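Local coordinates for protein NADH dehydrogenase, putative (Plasmodium falciparum, PDB 5JWC) that probably oxidises NADH and passes the electrons through its bound FAD to ubiquinone, as a type II NADH dehydrogenase of the malaria parasite, at residues Cys73-Leu77 with Gly516-Ile520; Tyr129-Ala135 with Asn336-Ile340; Val269-His275 with Lys287-Leu293. One frame throughout, in Å; residues are numbered along the deposited sequence.

Interaction 1. Residues Cys73-Leu77 with Gly516-Ile520. With 4W0 (5-fluoro-3-methyl-2-{4-[4-(trifluoromethoxy)benzyl]phenyl}quinolin-4(1H)-one), chain L; 4W0 (5-fluoro-3-methyl-2-{4-[4-(trifluoromethoxy)benzyl]phenyl}quinolin-4(1H)-one), chain M.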
loop_
_atom_site.group_PDB
_atom_site.type_symbol
_atom_site.label_atom_id
_atom_site.label_comp_id
_atom_site.label_asym_id
_atom_site.label_seq_id
_atom_site.Cartn_x
_atom_site.Cartn_y
_atom_site.Cartn_z
ATOM N N CYS A 73 -6.174 -1.636 -10.153
ATOM C CA CYS A 73 -7.562 -1.570 -9.684
ATOM C C CYS A 73 -8.106 -2.910 -9.198
ATOM O O CYS A 73 -8.903 -2.959 -8.265
ATOM C CB CYS A 73 -8.509 -1.031 -10.784
ATOM S SG CYS A 73 -8.173 0.656 -11.310
ATOM N N SER A 74 -7.683 -4.001 -9.818
ATOM C CA SER A 74 -8.239 -5.309 -9.474
ATOM C C SER A 74 -7.292 -6.074 -8.572
ATOM O O SER A 74 -7.657 -7.104 -8.006
ATOM C CB SER A 74 -8.485 -6.136 -10.730
ATOM O OG SER A 74 -7.257 -6.267 -11.429
ATOM N N GLY A 75 -6.055 -5.592 -8.510
ATOM C CA GLY A 75 -4.997 -6.252 -7.770
ATOM C C GLY A 75 -4.236 -7.294 -8.572
ATOM O O GLY A 75 -3.503 -8.096 -8.006
ATOM N N THR A 76 -4.391 -7.292 -9.894
ATOM C CA THR A 76 -3.633 -8.222 -10.736
ATOM C C THR A 76 -2.114 -7.970 -10.648
ATOM O O THR A 76 -1.312 -8.905 -10.693
ATOM C CB THR A 76 -4.091 -8.135 -12.221
ATOM O OG1 THR A 76 -5.410 -8.679 -12.352
ATOM C CG2 THR A 76 -3.155 -8.914 -13.133
ATOM N N LEU A 77 -1.721 -6.704 -10.544
ATOM C CA LEU A 77 -0.318 -6.350 -10.351
ATOM C C LEU A 77 -0.220 -5.407 -9.155
ATOM O O LEU A 77 -1.211 -4.793 -8.787
ATOM C CB LEU A 77 0.252 -5.682 -11.599
ATOM C CG LEU A 77 0.263 -6.518 -12.872
ATOM C CD1 LEU A 77 0.712 -5.640 -14.042
ATOM C CD2 LEU A 77 1.187 -7.705 -12.708
ATOM N N GLY A 516 -3.995 -16.153 -5.743
ATOM C CA GLY A 516 -5.083 -15.254 -6.113
ATOM C C GLY A 516 -4.818 -13.791 -5.771
ATOM O O GLY A 516 -3.854 -13.476 -5.085
ATOM N N ARG A 517 -5.680 -12.898 -6.247
ATOM C CA ARG A 517 -5.557 -11.484 -5.927
ATOM C C ARG A 517 -5.887 -11.208 -4.455
ATOM O O ARG A 517 -6.704 -11.897 -3.856
ATOM C CB ARG A 517 -6.444 -10.655 -6.858
ATOM C CG ARG A 517 -5.917 -10.641 -8.297
ATOM C CD ARG A 517 -6.917 -9.998 -9.230
ATOM N NE ARG A 517 -7.864 -10.990 -9.665
ATOM C CZ ARG A 517 -7.982 -11.418 -10.913
ATOM N NH1 ARG A 517 -8.875 -12.350 -11.184
ATOM N NH2 ARG A 517 -7.239 -10.889 -11.879
ATOM N N PRO A 518 -5.213 -10.216 -3.858
ATOM C CA PRO A 518 -5.374 -9.916 -2.429
ATOM C C PRO A 518 -6.650 -9.125 -2.131
ATOM O O PRO A 518 -7.137 -8.375 -2.985
ATOM C CB PRO A 518 -4.124 -9.080 -2.113
ATOM C CG PRO A 518 -3.805 -8.403 -3.415
ATOM C CD PRO A 518 -4.123 -9.431 -4.472
ATOM N N PHE A 519 -7.173 -9.293 -0.923
ATOM C CA PHE A 519 -8.311 -8.526 -0.451
ATOM C C PHE A 519 -7.910 -7.499 0.616
ATOM O O PHE A 519 -8.752 -6.750 1.104
ATOM C CB PHE A 519 -9.394 -9.476 0.091
ATOM C CG PHE A 519 -10.159 -10.181 -0.991
ATOM C CD1 PHE A 519 -11.347 -9.646 -1.473
ATOM C CD2 PHE A 519 -9.675 -11.349 -1.556
ATOM C CE1 PHE A 519 -12.054 -10.272 -2.490
ATOM C CE2 PHE A 519 -10.376 -11.989 -2.580
ATOM C CZ PHE A 519 -11.568 -11.448 -3.045
ATOM N N ILE A 520 -6.625 -7.458 0.971
ATOM C CA ILE A 520 -6.168 -6.537 2.009
ATOM C C ILE A 520 -6.347 -5.090 1.569
ATOM O O ILE A 520 -5.978 -4.709 0.452
ATOM C CB ILE A 520 -4.677 -6.794 2.401
ATOM C CG1 ILE A 520 -4.172 -5.742 3.386
ATOM C CG2 ILE A 520 -3.801 -6.816 1.191
ATOM C CD1 ILE A 520 -4.853 -5.849 4.742
HETATM C C1 4W0 L . -3.166 -3.575 -5.776
HETATM C C2 4W0 L . -3.264 -3.031 -4.489
HETATM C C3 4W0 L . -2.672 -3.729 -3.414
HETATM C C4 4W0 L . -1.973 -4.940 -3.599
HETATM C C5 4W0 L . -1.883 -5.466 -4.889
HETATM C C6 4W0 L . -2.461 -4.791 -5.970
HETATM O O1 4W0 L . -6.260 0.405 7.486
HETATM C C7 4W0 L . -1.339 -5.660 -2.436
HETATM C C8 4W0 L . -1.447 -5.086 -1.109
HETATM C C9 4W0 L . -2.197 -3.817 -0.957
HETATM C C10 4W0 L . -2.329 -3.068 0.323
HETATM C C11 4W0 L . -1.107 -2.666 0.853
HETATM C C12 4W0 L . -1.063 -1.946 2.020
HETATM C C13 4W0 L . -2.249 -1.601 2.613
HETATM C C14 4W0 L . -3.483 -1.951 2.077
HETATM C C15 4W0 L . -3.519 -2.694 0.905
HETATM O O2 4W0 L . -0.747 -6.712 -2.579
HETATM N N 4W0 L . -2.773 -3.143 -2.079
HETATM C C16 4W0 L . -2.069 -0.783 3.855
HETATM C C17 4W0 L . -3.201 -0.520 4.794
HETATM C C18 4W0 L . -3.847 -1.556 5.451
HETATM C C19 4W0 L . -4.863 -1.251 6.350
HETATM C C20 4W0 L . -5.219 0.075 6.582
HETATM C C21 4W0 L . -4.549 1.099 5.921
HETATM C C22 4W0 L . -3.535 0.802 5.028
HETATM C C23 4W0 L . -0.796 -5.816 0.049
HETATM F F1 4W0 L . -1.233 -6.606 -5.083
HETATM C C24 4W0 L . -7.604 0.049 7.177
HETATM F F2 4W0 L . -7.791 0.157 5.855
HETATM F F3 4W0 L . -8.491 0.821 7.849
HETATM F F4 4W0 L . -7.823 -1.215 7.578
HETATM C C1 4W0 M . -3.659 -8.576 -17.726
HETATM C C2 4W0 M . -4.642 -9.306 -17.038
HETATM C C3 4W0 M . -4.634 -10.711 -17.075
HETATM C C4 4W0 M . -3.651 -11.407 -17.803
HETATM C C5 4W0 M . -2.669 -10.680 -18.488
HETATM C C6 4W0 M . -2.665 -9.278 -18.453
HETATM O O1 4W0 M . -14.915 -17.218 -15.621
HETATM C C7 4W0 M . -3.653 -12.912 -17.832
HETATM C C8 4W0 M . -4.686 -13.651 -17.125
HETATM C C9 4W0 M . -5.713 -12.905 -16.365
HETATM C C10 4W0 M . -6.860 -13.543 -15.613
HETATM C C11 4W0 M . -7.816 -14.296 -16.297
HETATM C C12 4W0 M . -8.903 -14.852 -15.631
HETATM C C13 4W0 M . -9.019 -14.608 -14.280
HETATM C C14 4W0 M . -8.105 -13.846 -13.608
HETATM C C15 4W0 M . -7.026 -13.294 -14.266
HETATM O O2 4W0 M . -2.803 -13.517 -18.448
HETATM N N 4W0 M . -5.688 -11.466 -16.349
HETATM C C16 4W0 M . -10.124 -15.133 -13.414
HETATM C C17 4W0 M . -11.390 -15.654 -14.038
HETATM C C18 4W0 M . -12.132 -14.873 -14.914
HETATM C C19 4W0 M . -13.306 -15.398 -15.451
HETATM C C20 4W0 M . -13.732 -16.677 -15.077
HETATM C C21 4W0 M . -12.990 -17.446 -14.189
HETATM C C22 4W0 M . -11.821 -16.927 -13.665
HETATM C C23 4W0 M . -4.668 -15.161 -17.168
HETATM F F1 4W0 M . -1.730 -11.333 -19.174
HETATM C C24 4W0 M . -14.779 -17.871 -16.860
HETATM F F2 4W0 M . -14.420 -16.964 -17.772
HETATM F F3 4W0 M . -15.958 -18.407 -17.215
HETATM F F4 4W0 M . -13.842 -18.824 -16.749
HETATM O O HOH W 1 -6.975 -7.210 -5.393
#
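R517 and T76 are joined by a single direct hydrogen bond, and the small contact they hold together stands between two bound copies of the inhibitor RYL-552 (4W0). R517 NH2 donates to T76 OG1 at 2.9 Å, with the hydroxyl oxygen at the edge of the guanidinium and only 7° out of its plane. The two side chains run side by side in the same direction. T76 OG1 sits anti to its carbonyl carbon (chi1 -70°), which turns the hydroxyl to the arginine and sends CG2 the other way round CB. Two carboxylates of helix 198-218 take part: E206 OE2 is hydrogen-bonded to both T76 OG1 and S74 OG, and E214 forms a salt bridge with R517 NH1. The aliphatic part of R517 lies along the backbone of 74-75, CD 3.2 Å from S74 O and CG 3.5 Å from G75 O; beyond it the bend at chi3 (-86°) sets the course of the guanidinium. G75, without a side chain, leaves helix 69-74 with positive phi and lets R517 and P518 come close to its backbone. The contact thus joins the end of a helix in the pyridine nucleotide-disulphide oxidoreductase part of the chain to the C-terminal tail that follows helix 499-515. One water bridges the backbones, donating to S74 O and P518 O, each at 2.7 Å; P518 O also accepts from R165. On one side lies the chain L inhibitor: G75 CA approaches its quinolone carbon C6 to 3.4 Å, P518 CG lies 3.6 Å from its fluorine F1, and I520 CG2 meets its methyl group. On the R517 side, NH1 comes within 3.0 Å of C14 on the central phenyl ring of the chain M inhibitor.

Interaction 2. Residues Tyr129-Ala135 with Asn336-Ile340. With FAD (flavin-adenine dinucleotide), chain C.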
loop_
_atom_site.group_PDB
_atom_site.type_symbol
_atom_site.label_atom_id
_atom_site.label_comp_id
_atom_site.label_asym_id
_atom_site.label_seq_id
_atom_site.Cartn_x
_atom_site.Cartn_y
_atom_site.Cartn_z
ATOM N N TYR A 129 17.181 28.833 -14.416
ATOM C CA TYR A 129 17.534 27.789 -15.376
ATOM C C TYR A 129 18.227 28.359 -16.603
ATOM O O TYR A 129 18.031 29.515 -16.946
ATOM C CB TYR A 129 16.279 27.010 -15.816
ATOM C CG TYR A 129 15.269 27.857 -16.570
ATOM C CD1 TYR A 129 15.398 28.081 -17.935
ATOM C CD2 TYR A 129 14.182 28.410 -15.917
ATOM C CE1 TYR A 129 14.482 28.858 -18.620
ATOM C CE2 TYR A 129 13.257 29.179 -16.592
ATOM C CZ TYR A 129 13.413 29.401 -17.940
ATOM O OH TYR A 129 12.490 30.170 -18.603
ATOM N N ASP A 130 19.009 27.527 -17.282
ATOM C CA ASP A 130 19.486 27.831 -18.628
ATOM C C ASP A 130 18.548 27.238 -19.698
ATOM O O ASP A 130 18.316 27.840 -20.749
ATOM C CB ASP A 130 20.903 27.307 -18.801
ATOM C CG ASP A 130 21.885 28.017 -17.882
ATOM O OD1 ASP A 130 21.871 29.263 -17.877
ATOM O OD2 ASP A 130 22.619 27.336 -17.139
ATOM N N TYR A 131 18.041 26.040 -19.433
ATOM C CA TYR A 131 17.012 25.429 -20.277
ATOM C C TYR A 131 15.901 24.871 -19.413
ATOM O O TYR A 131 16.154 24.337 -18.328
ATOM C CB TYR A 131 17.584 24.306 -21.130
ATOM C CG TYR A 131 18.670 24.716 -22.080
ATOM C CD1 TYR A 131 18.372 25.295 -23.305
ATOM C CD2 TYR A 131 20.003 24.531 -21.748
ATOM C CE1 TYR A 131 19.388 25.667 -24.183
ATOM C CE2 TYR A 131 21.008 24.898 -22.601
ATOM C CZ TYR A 131 20.704 25.462 -23.817
ATOM O OH TYR A 131 21.740 25.826 -24.653
ATOM N N LEU A 132 14.677 24.965 -19.919
ATOM C CA LEU A 132 13.519 24.444 -19.226
ATOM C C LEU A 132 12.791 23.410 -20.102
ATOM O O LEU A 132 12.403 23.708 -21.244
ATOM C CB LEU A 132 12.583 25.575 -18.851
ATOM C CG LEU A 132 11.358 25.209 -18.021
ATOM C CD1 LEU A 132 11.743 24.628 -16.653
ATOM C CD2 LEU A 132 10.460 26.419 -17.882
ATOM N N ILE A 133 12.618 22.201 -19.573
ATOM C CA ILE A 133 11.862 21.157 -20.271
ATOM C C ILE A 133 10.497 20.968 -19.613
ATOM O O ILE A 133 10.380 20.379 -18.533
ATOM C CB ILE A 133 12.605 19.814 -20.259
ATOM C CG1 ILE A 133 14.121 20.015 -20.462
ATOM C CG2 ILE A 133 11.996 18.860 -21.296
ATOM C CD1 ILE A 133 14.506 20.604 -21.809
ATOM N N ILE A 134 9.451 21.485 -20.236
ATOM C CA ILE A 134 8.130 21.379 -19.626
ATOM C C ILE A 134 7.452 20.050 -20.008
ATOM O O ILE A 134 7.154 19.789 -21.176
ATOM C CB ILE A 134 7.234 22.555 -20.012
ATOM C CG1 ILE A 134 7.942 23.891 -19.721
ATOM C CG2 ILE A 134 5.854 22.455 -19.314
ATOM C CD1 ILE A 134 7.089 25.121 -20.046
ATOM N N ALA A 135 7.236 19.212 -19.004
ATOM C CA ALA A 135 6.628 17.903 -19.212
ATOM C C ALA A 135 5.617 17.614 -18.105
ATOM O O ALA A 135 5.680 16.560 -17.462
ATOM C CB ALA A 135 7.697 16.822 -19.249
ATOM N N ASN A 336 14.839 28.749 -25.313
ATOM C CA ASN A 336 15.455 27.929 -24.285
ATOM C C ASN A 336 14.403 27.208 -23.434
ATOM O O ASN A 336 14.734 26.561 -22.441
ATOM C CB ASN A 336 16.378 28.780 -23.399
ATOM C CG ASN A 336 15.642 29.876 -22.660
ATOM O OD1 ASN A 336 14.512 30.217 -22.988
ATOM N ND2 ASN A 336 16.278 30.426 -21.633
ATOM N N ILE A 337 13.139 27.315 -23.833
ATOM C CA ILE A 337 12.080 26.508 -23.239
ATOM C C ILE A 337 11.562 25.457 -24.237
ATOM O O ILE A 337 11.241 25.787 -25.383
ATOM C CB ILE A 337 10.922 27.390 -22.748
ATOM C CG1 ILE A 337 11.458 28.469 -21.794
ATOM C CG2 ILE A 337 9.824 26.549 -22.044
ATOM C CD1 ILE A 337 10.381 29.314 -21.176
ATOM N N TYR A 338 11.513 24.194 -23.802
ATOM C CA TYR A 338 10.998 23.083 -24.601
ATOM C C TYR A 338 9.793 22.477 -23.879
ATOM O O TYR A 338 9.636 22.646 -22.669
ATOM C CB TYR A 338 12.055 21.992 -24.812
ATOM C CG TYR A 338 13.241 22.383 -25.666
ATOM C CD1 TYR A 338 13.353 21.933 -26.971
ATOM C CD2 TYR A 338 14.269 23.179 -25.149
ATOM C CE1 TYR A 338 14.433 22.264 -27.753
ATOM C CE2 TYR A 338 15.370 23.528 -25.936
ATOM C CZ TYR A 338 15.435 23.066 -27.237
ATOM O OH TYR A 338 16.488 23.378 -28.044
ATOM N N ALA A 339 8.928 21.792 -24.616
ATOM C CA ALA A 339 7.827 21.066 -23.983
ATOM C C ALA A 339 7.630 19.747 -24.697
ATOM O O ALA A 339 7.801 19.670 -25.922
ATOM C CB ALA A 339 6.559 21.875 -23.991
ATOM N N ILE A 340 7.300 18.706 -23.937
ATOM C CA ILE A 340 7.130 17.366 -24.506
ATOM C C ILE A 340 5.942 16.680 -23.849
ATOM O O ILE A 340 5.518 17.077 -22.758
ATOM C CB ILE A 340 8.387 16.492 -24.304
ATOM C CG1 ILE A 340 8.666 16.283 -22.813
ATOM C CG2 ILE A 340 9.606 17.110 -24.974
ATOM C CD1 ILE A 340 9.970 15.462 -22.558
HETATM P PA FAD C . 2.623 12.336 -17.202
HETATM O O1A FAD C . 1.232 12.301 -16.639
HETATM O O2A FAD C . 3.200 10.993 -17.476
HETATM O O5B FAD C . 3.599 13.170 -16.230
HETATM C C5B FAD C . 3.307 14.492 -15.837
HETATM C C4B FAD C . 4.190 14.786 -14.636
HETATM O O4B FAD C . 4.145 16.170 -14.352
HETATM C C3B FAD C . 3.698 14.051 -13.385
HETATM O O3B FAD C . 4.821 13.579 -12.673
HETATM C C2B FAD C . 3.056 15.148 -12.565
HETATM O O2B FAD C . 3.156 14.869 -11.188
HETATM C C1B FAD C . 3.941 16.322 -12.965
HETATM N N9A FAD C . 3.356 17.649 -12.751
HETATM C C8A FAD C . 2.042 18.029 -12.884
HETATM N N7A FAD C . 1.968 19.355 -12.606
HETATM C C5A FAD C . 3.203 19.814 -12.306
HETATM C C6A FAD C . 3.668 21.072 -11.955
HETATM N N6A FAD C . 2.839 22.116 -11.944
HETATM N N1A FAD C . 5.012 21.243 -11.713
HETATM C C2A FAD C . 5.879 20.171 -11.815
HETATM N N3A FAD C . 5.407 18.919 -12.161
HETATM C C4A FAD C . 4.086 18.749 -12.394
HETATM N N1 FAD C . -0.184 5.690 -23.346
HETATM C C2 FAD C . 0.272 4.743 -24.223
HETATM O O2 FAD C . 1.025 5.077 -25.130
HETATM N N3 FAD C . -0.093 3.414 -24.087
HETATM C C4 FAD C . -0.914 3.002 -23.071
HETATM O O4 FAD C . -1.212 1.805 -22.971
HETATM C C4X FAD C . -1.374 3.952 -22.165
HETATM N N5 FAD C . -2.201 3.588 -21.126
HETATM C C5X FAD C . -2.646 4.557 -20.234
HETATM C C6 FAD C . -3.458 4.193 -19.175
HETATM C C7 FAD C . -3.921 5.140 -18.269
HETATM C C7M FAD C . -4.816 4.694 -17.136
HETATM C C8 FAD C . -3.551 6.471 -18.412
HETATM C C8M FAD C . -4.040 7.510 -17.447
HETATM C C9 FAD C . -2.728 6.841 -19.477
HETATM C C9A FAD C . -2.269 5.888 -20.383
HETATM N N10 FAD C . -1.446 6.246 -21.437
HETATM C C10 FAD C . -0.999 5.291 -22.311
HETATM C "C1'" FAD C . -1.060 7.677 -21.671
HETATM C "C2'" FAD C . 0.192 8.141 -20.973
HETATM O "O2'" FAD C . 0.055 7.913 -19.598
HETATM C "C3'" FAD C . 0.296 9.641 -21.185
HETATM O "O3'" FAD C . 0.234 9.960 -22.557
HETATM C "C4'" FAD C . 1.624 10.070 -20.585
HETATM O "O4'" FAD C . 1.457 10.017 -19.192
HETATM C "C5'" FAD C . 2.046 11.466 -21.014
HETATM O "O5'" FAD C . 3.320 11.708 -20.455
HETATM P P FAD C . 3.637 13.138 -19.784
HETATM O O1P FAD C . 5.087 13.171 -19.358
HETATM O O2P FAD C . 3.245 14.184 -20.790
HETATM O O3P FAD C . 2.609 13.246 -18.535
#
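L132, I133 and I134 pair in parallel register with I337, Y338 and A339, which places strand 337-339 beside strand 131-134 at the border of the mixed sheet in the FAD-binding, Rossmann-type part of the protein. Four main-chain bonds alternate between the strands. L132 N gives its hydrogen to N336 O, and L132 O in turn accepts from Y338 N at 2.8 Å with an almost straight N-H...O angle of 178°. I134 N reaches Y338 O at 2.7 Å, the donor tilted 29° from that carbonyl's plane, and I134 O receives I340 N. Both L132 and I134 therefore spend their amide and their carbonyl on this neighbour, whereas Y131 and I133 direct backbone bonds to strand 30-34 on the other side. CA-H groups add second, weaker approaches to the same oxygens, among them A339 CA to I134 O at 3.2 Å. At the start of the pair the N336 amide contributes a weak bond from ND2 to D130 O (3.4 Å); D130 OD2 is satisfied by K30 N. The N336 and Y129 side chains cross at about a right angle, amide and ring planes 49° apart. Y129 OH touches I337 CD1 on the sheet face that also carries L132, I134 and A339; there I134 CD1 packs on I337 CG2 at 3.7 Å. I133 and Y338 occupy the other face, beneath helix 424-440, whose F438 meets the Y131 and Y338 rings edge-to-face. Past the last bond the chain arrives at the cofactor: A135 belongs to the FAD pocket and to a magnesium site. Its CB lies 3.7 Å from I340 CG1, and its carbonyl O stands 3.5 Å from the ribose oxygen O4B of FAD.

Interaction 3. Residues Val269-His275 with Lys287-Leu293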
loop_
_atom_site.group_PDB
_atom_site.type_symbol
_atom_site.label_atom_id
_atom_site.label_comp_id
_atom_site.label_asym_id
_atom_site.label_seq_id
_atom_site.Cartn_x
_atom_site.Cartn_y
_atom_site.Cartn_z
ATOM N N VAL A 269 -24.537 13.414 -12.610
ATOM C CA VAL A 269 -24.198 12.430 -11.588
ATOM C C VAL A 269 -24.710 12.881 -10.226
ATOM O O VAL A 269 -24.408 13.981 -9.783
ATOM C CB VAL A 269 -22.675 12.180 -11.514
ATOM C CG1 VAL A 269 -22.351 11.155 -10.419
ATOM C CG2 VAL A 269 -22.142 11.705 -12.878
ATOM N N ASP A 270 -25.479 12.013 -9.576
ATOM C CA ASP A 270 -25.951 12.243 -8.212
ATOM C C ASP A 270 -25.273 11.231 -7.283
ATOM O O ASP A 270 -24.478 10.415 -7.737
ATOM C CB ASP A 270 -27.482 12.104 -8.143
ATOM C CG ASP A 270 -28.129 13.087 -7.172
ATOM O OD1 ASP A 270 -27.400 13.718 -6.367
ATOM O OD2 ASP A 270 -29.379 13.235 -7.230
ATOM N N LYS A 271 -25.603 11.266 -5.996
ATOM C CA LYS A 271 -24.924 10.408 -5.033
ATOM C C LYS A 271 -25.194 8.921 -5.265
ATOM O O LYS A 271 -24.277 8.107 -5.176
ATOM C CB LYS A 271 -25.309 10.785 -3.599
ATOM C CG LYS A 271 -24.472 10.050 -2.556
ATOM C CD LYS A 271 -24.716 10.586 -1.159
ATOM C CE LYS A 271 -23.851 9.854 -0.146
ATOM N NZ LYS A 271 -24.121 10.315 1.242
ATOM N N HIS A 272 -26.439 8.562 -5.560
ATOM C CA HIS A 272 -26.796 7.149 -5.720
ATOM C C HIS A 272 -27.204 6.744 -7.139
ATOM O O HIS A 272 -27.418 5.562 -7.412
ATOM C CB HIS A 272 -27.929 6.779 -4.751
ATOM C CG HIS A 272 -27.569 6.974 -3.315
ATOM N ND1 HIS A 272 -26.611 6.209 -2.678
ATOM C CD2 HIS A 272 -28.005 7.868 -2.395
ATOM C CE1 HIS A 272 -26.482 6.616 -1.429
ATOM N NE2 HIS A 272 -27.317 7.622 -1.231
ATOM N N SER A 273 -27.327 7.711 -8.037
ATOM C CA SER A 273 -27.681 7.389 -9.415
ATOM C C SER A 273 -27.061 8.377 -10.387
ATOM O O SER A 273 -26.634 9.460 -9.982
ATOM C CB SER A 273 -29.203 7.350 -9.580
ATOM O OG SER A 273 -29.793 8.539 -9.090
ATOM N N PHE A 274 -26.957 7.989 -11.660
ATOM C CA PHE A 274 -26.539 8.936 -12.688
ATOM C C PHE A 274 -27.478 8.844 -13.890
ATOM O O PHE A 274 -28.246 7.882 -14.022
ATOM C CB PHE A 274 -25.065 8.711 -13.100
ATOM C CG PHE A 274 -24.789 7.360 -13.691
ATOM C CD1 PHE A 274 -24.521 6.268 -12.877
ATOM C CD2 PHE A 274 -24.762 7.182 -15.056
ATOM C CE1 PHE A 274 -24.261 5.017 -13.416
ATOM C CE2 PHE A 274 -24.500 5.939 -15.603
ATOM C CZ PHE A 274 -24.251 4.852 -14.779
ATOM N N HIS A 275 -27.438 9.856 -14.749
ATOM C CA HIS A 275 -28.305 9.867 -15.911
ATOM C C HIS A 275 -27.501 9.727 -17.185
ATOM O O HIS A 275 -26.475 10.367 -17.369
ATOM C CB HIS A 275 -29.140 11.152 -15.969
ATOM C CG HIS A 275 -30.331 11.130 -15.070
ATOM N ND1 HIS A 275 -30.274 11.524 -13.747
ATOM C CD2 HIS A 275 -31.607 10.733 -15.289
ATOM C CE1 HIS A 275 -31.468 11.381 -13.198
ATOM N NE2 HIS A 275 -32.293 10.904 -14.110
ATOM N N LYS A 287 -32.044 6.660 -16.124
ATOM C CA LYS A 287 -31.514 6.878 -14.786
ATOM C C LYS A 287 -31.036 5.521 -14.309
ATOM O O LYS A 287 -31.749 4.531 -14.472
ATOM C CB LYS A 287 -32.583 7.459 -13.853
ATOM C CG LYS A 287 -32.112 7.834 -12.446
ATOM C CD LYS A 287 -33.268 8.437 -11.651
ATOM C CE LYS A 287 -33.014 8.443 -10.146
ATOM N NZ LYS A 287 -32.804 7.083 -9.568
ATOM N N LEU A 288 -29.817 5.462 -13.778
ATOM C CA LEU A 288 -29.208 4.201 -13.353
ATOM C C LEU A 288 -28.673 4.318 -11.930
ATOM O O LEU A 288 -27.969 5.283 -11.620
ATOM C CB LEU A 288 -28.049 3.823 -14.278
ATOM C CG LEU A 288 -28.261 2.891 -15.459
ATOM C CD1 LEU A 288 -29.401 3.375 -16.299
ATOM C CD2 LEU A 288 -26.987 2.858 -16.290
ATOM N N SER A 289 -28.970 3.334 -11.084
ATOM C CA SER A 289 -28.358 3.289 -9.758
ATOM C C SER A 289 -26.935 2.750 -9.856
ATOM O O SER A 289 -26.600 2.010 -10.793
ATOM C CB SER A 289 -29.181 2.433 -8.798
ATOM O OG SER A 289 -30.434 3.032 -8.556
ATOM N N TYR A 290 -26.089 3.149 -8.912
ATOM C CA TYR A 290 -24.701 2.683 -8.915
ATOM C C TYR A 290 -24.096 2.688 -7.516
ATOM O O TYR A 290 -24.503 3.480 -6.673
ATOM C CB TYR A 290 -23.850 3.555 -9.834
ATOM C CG TYR A 290 -23.466 4.892 -9.243
ATOM C CD1 TYR A 290 -24.307 5.995 -9.341
ATOM C CD2 TYR A 290 -22.257 5.053 -8.582
ATOM C CE1 TYR A 290 -23.947 7.216 -8.796
ATOM C CE2 TYR A 290 -21.892 6.264 -8.035
ATOM C CZ TYR A 290 -22.736 7.346 -8.149
ATOM O OH TYR A 290 -22.367 8.560 -7.614
ATOM N N GLY A 291 -23.094 1.840 -7.294
ATOM C CA GLY A 291 -22.318 1.875 -6.067
ATOM C C GLY A 291 -20.922 2.451 -6.252
ATOM O O GLY A 291 -20.366 3.075 -5.352
ATOM N N LEU A 292 -20.354 2.237 -7.431
ATOM C CA LEU A 292 -19.023 2.734 -7.748
ATOM C C LEU A 292 -19.020 3.250 -9.177
ATOM O O LEU A 292 -19.326 2.494 -10.103
ATOM C CB LEU A 292 -17.984 1.612 -7.563
ATOM C CG LEU A 292 -16.546 1.755 -8.085
ATOM C CD1 LEU A 292 -15.856 2.985 -7.521
ATOM C CD2 LEU A 292 -15.733 0.489 -7.751
ATOM N N LEU A 293 -18.686 4.525 -9.347
ATOM C CA LEU A 293 -18.653 5.154 -10.665
ATOM C C LEU A 293 -17.219 5.526 -11.019
ATOM O O LEU A 293 -16.580 6.305 -10.313
ATOM C CB LEU A 293 -19.537 6.402 -10.710
ATOM C CG LEU A 293 -19.602 7.176 -12.032
ATOM C CD1 LEU A 293 -20.191 6.315 -13.140
ATOM C CD2 LEU A 293 -20.438 8.441 -11.836
#
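The F274 ring is held between two leucines, with L288 CB over one face in a CH-pi contact (4.2 Å to the ring centroid) and L293 CD1 over the opposite face. L288 CD2 closes on F274 CZ at 3.7 Å. The edge of the same ring meets Y290, CD1 to CD1 at 3.6 Å, the two planes inclined by 60°. The Y290 CG lies between backbone N and carbonyl carbon (chi1 77°), a torsion that carries its phenol to the 270-272 turn, where OH donates to D270 O at 2.8 Å, in the carbonyl plane; K271 O is also near that hydroxyl. These residues belong to an antiparallel beta hairpin, strands 273-278 and 285-289, in which F274 and L288 form a hydrogen-bonded pair, and whose second strand leads through Y290 into strand 292-295 of the parallel sheet. V269 CG1 and L293 CD2 reach tip to tip at 3.6 Å. On the face bearing S273 and H275, K287 stays extended until chi4 (-60°), lays CG over one face of the H275 imidazole and brings NZ to S273 OG, a weak bond of 3.4 Å.

Overall arrangement
None of the three contacts touches another. Interaction 2 lies on the opposite side of the chain's centre from interactions 1 and 3, its centre 39 Å and 43 Å from theirs; interactions 1 and 3 are closer, 25 Å between centres and about 8 Å between nearest atoms. In sequence, 269-275 and 287-293 fall between 135 and 336, and those in turn between 77 and 516. Of the three, interaction 2 meets FAD, at its adenosine ribose through A135; the S74 side chain of interaction 1 stands about 13 Å from the cofactor. Interaction 1 adjoins the inhibitors directly, and interaction 3 joins a hairpin to the second, parallel sheet.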